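Local coordinates for protein peruvianin-I (Thevetia peruviana, PDB 6ORM) that acts as a cysteine peptidase of plant latex, although its sequence and fold are those of a germin-like protein of the cupin superfamily, at residues Ala30-Thr33 with Ser34-Ile38. Sequence-based numbering, arbitrary orientation.
Sequences ALAT and SDDFI
The carboxylate of Asp36 lies back over the backbone of Ala32 and Thr33, its OD2 coming 3.4 Å from Ala32 CA. With CG anti to its own carbonyl carbon (chi1 -68°), the acid faces the start of the turn and takes the amide of Thr33: N to OD2 is 2.8 Å and nearly straight, at 168°. The proton meets the anti side of OD2, somewhat out of the carboxylate plane. In return, Asp36 N donates to Thr33 O at 3.0 Å, closing the turn. Thr33 stands just before the short 3-10 turn 34-36, and the paired bonds resemble a capping box in which the Asp36 side chain clearly takes part; aspartate suits the third turn position because its short acid reaches back to the amide of Thr33. This turn lies on the N-terminal arm of the cupin chain, just before strand 38-39, where it packs against a second subunit of the hexamer. Phe37 brings the edge of its ring to the same carbonyl, CD2 lying 3.3 Å from Thr33 O, while Ala32 CB approaches CE2 obliquely at 4.2 Å; a small methyl fits this buried spot, which Phe10 and Leu12 also line. Facing the neighbouring subunit, Ser34 OG hydrogen-bonds Val118 N and Asp35 OD1 forms a salt bridge with Lys119, both of that second chain.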
ATOM      1  N   ALA A  30      10.643  24.305  -0.755  1.00 57.30           N
ATOM      2  CA  ALA A  30      10.567  25.730  -0.467  1.00 58.46           C
ATOM      3  C   ALA A  30      10.743  26.575  -1.721  1.00 58.07           C
ATOM      4  O   ALA A  30      10.350  27.747  -1.725  1.00 58.69           O
ATOM      5  CB  ALA A  30      11.617  26.115   0.577  1.00 60.97           C
ATOM      6  N   LEU A  31      11.320  26.007  -2.778  1.00 59.42           N
ATOM      7  CA  LEU A  31      11.531  26.716  -4.032  1.00 59.65           C
ATOM      8  C   LEU A  31      10.369  26.568  -5.003  1.00 56.70           C
ATOM      9  O   LEU A  31      10.368  27.233  -6.045  1.00 57.03           O
ATOM     10  CB  LEU A  31      12.821  26.231  -4.702  1.00 60.26           C
ATOM     11  CG  LEU A  31      14.092  26.448  -3.880  1.00 62.12           C
ATOM     12  CD1 LEU A  31      15.323  26.004  -4.655  1.00 62.65           C
ATOM     13  CD2 LEU A  31      14.212  27.906  -3.455  1.00 63.37           C
ATOM     14  N   ALA A  32       9.397  25.710  -4.701  1.00 54.62           N
ATOM     15  CA  ALA A  32       8.252  25.531  -5.581  1.00 52.56           C
ATOM     16  C   ALA A  32       7.433  26.814  -5.679  1.00 53.92           C
ATOM     17  O   ALA A  32       7.290  27.560  -4.707  1.00 55.47           O
ATOM     18  CB  ALA A  32       7.374  24.386  -5.081  1.00 50.43           C
ATOM     19  N   THR A  33       6.906  27.075  -6.874  1.00 53.21           N
ATOM     20  CA  THR A  33       6.031  28.212  -7.126  1.00 53.86           C
ATOM     21  C   THR A  33       4.759  27.718  -7.806  1.00 52.03           C
ATOM     22  O   THR A  33       4.632  26.541  -8.153  1.00 50.77           O
ATOM     23  CB  THR A  33       6.715  29.281  -7.993  1.00 54.81           C
ATOM     24  OG1 THR A  33       6.890  28.778  -9.324  1.00 54.14           O
ATOM     25  CG2 THR A  33       8.071  29.666  -7.413  1.00 56.00           C
ATOM     26  N   SER A  34       3.803  28.638  -7.977  1.00 50.57           N
ATOM     27  CA  SER A  34       2.545  28.300  -8.639  1.00 49.76           C
ATOM     28  C   SER A  34       2.772  27.676 -10.013  1.00 48.96           C
ATOM     29  O   SER A  34       2.051  26.752 -10.408  1.00 46.26           O
ATOM     30  CB  SER A  34       1.663  29.542  -8.756  1.00 51.37           C
ATOM     31  OG  SER A  34       1.320  30.041  -7.476  1.00 53.33           O
ATOM     32  N   ASP A  35       3.769  28.170 -10.755  1.00 52.51           N
ATOM     33  CA  ASP A  35       4.019  27.675 -12.106  1.00 52.86           C
ATOM     34  C   ASP A  35       4.370  26.195 -12.131  1.00 49.97           C
ATOM     35  O   ASP A  35       4.192  25.544 -13.166  1.00 48.83           O
ATOM     36  CB  ASP A  35       5.157  28.461 -12.762  1.00 56.24           C
ATOM     37  CG  ASP A  35       4.763  29.876 -13.125  1.00 59.01           C
ATOM     38  OD1 ASP A  35       3.578  30.099 -13.442  1.00 59.18           O
ATOM     39  OD2 ASP A  35       5.642  30.765 -13.115  1.00 60.89           O
ATOM     40  N   ASP A  36       4.856  25.645 -11.017  1.00 49.45           N
ATOM     41  CA  ASP A  36       5.261  24.247 -10.979  1.00 48.12           C
ATOM     42  C   ASP A  36       4.084  23.283 -10.953  1.00 46.59           C
ATOM     43  O   ASP A  36       4.287  22.082 -11.159  1.00 45.92           O
ATOM     44  CB  ASP A  36       6.147  23.996  -9.760  1.00 48.92           C
ATOM     45  CG  ASP A  36       7.492  24.681  -9.869  1.00 52.05           C
ATOM     46  OD1 ASP A  36       8.163  24.516 -10.908  1.00 52.69           O
ATOM     47  OD2 ASP A  36       7.877  25.390  -8.914  1.00 54.18           O
ATOM     48  N   PHE A  37       2.868  23.768 -10.726  1.00 46.70           N
ATOM     49  CA  PHE A  37       1.717  22.894 -10.561  1.00 45.25           C
ATOM     50  C   PHE A  37       0.762  22.953 -11.742  1.00 45.39           C
ATOM     51  O   PHE A  37      -0.290  22.306 -11.710  1.00 44.77           O
ATOM     52  CB  PHE A  37       1.007  23.230  -9.247  1.00 44.87           C
ATOM     53  CG  PHE A  37       1.876  23.011  -8.039  1.00 45.12           C
ATOM     54  CD1 PHE A  37       1.981  21.757  -7.465  1.00 43.56           C
ATOM     55  CD2 PHE A  37       2.625  24.051  -7.507  1.00 46.64           C
ATOM     56  CE1 PHE A  37       2.794  21.543  -6.369  1.00 44.46           C
ATOM     57  CE2 PHE A  37       3.442  23.844  -6.408  1.00 47.40           C
ATOM     58  CZ  PHE A  37       3.524  22.586  -5.838  1.00 46.14           C
ATOM     59  N   ILE A  38       1.107  23.706 -12.779  1.00 45.73           N
ATOM     60  CA  ILE A  38       0.390  23.702 -14.046  1.00 45.80           C
ATOM     61  C   ILE A  38       1.252  22.978 -15.075  1.00 45.66           C
ATOM     62  O   ILE A  38       2.486  23.026 -15.022  1.00 46.92           O
ATOM     63  CB  ILE A  38       0.053  25.138 -14.502  1.00 46.83           C
ATOM     64  CG1 ILE A  38      -0.837  25.128 -15.748  1.00 46.41           C
ATOM     65  CG2 ILE A  38       1.322  25.937 -14.748  1.00 47.87           C
ATOM     66  CD1 ILE A  38      -1.223  26.512 -16.230  1.00 47.99           C
TER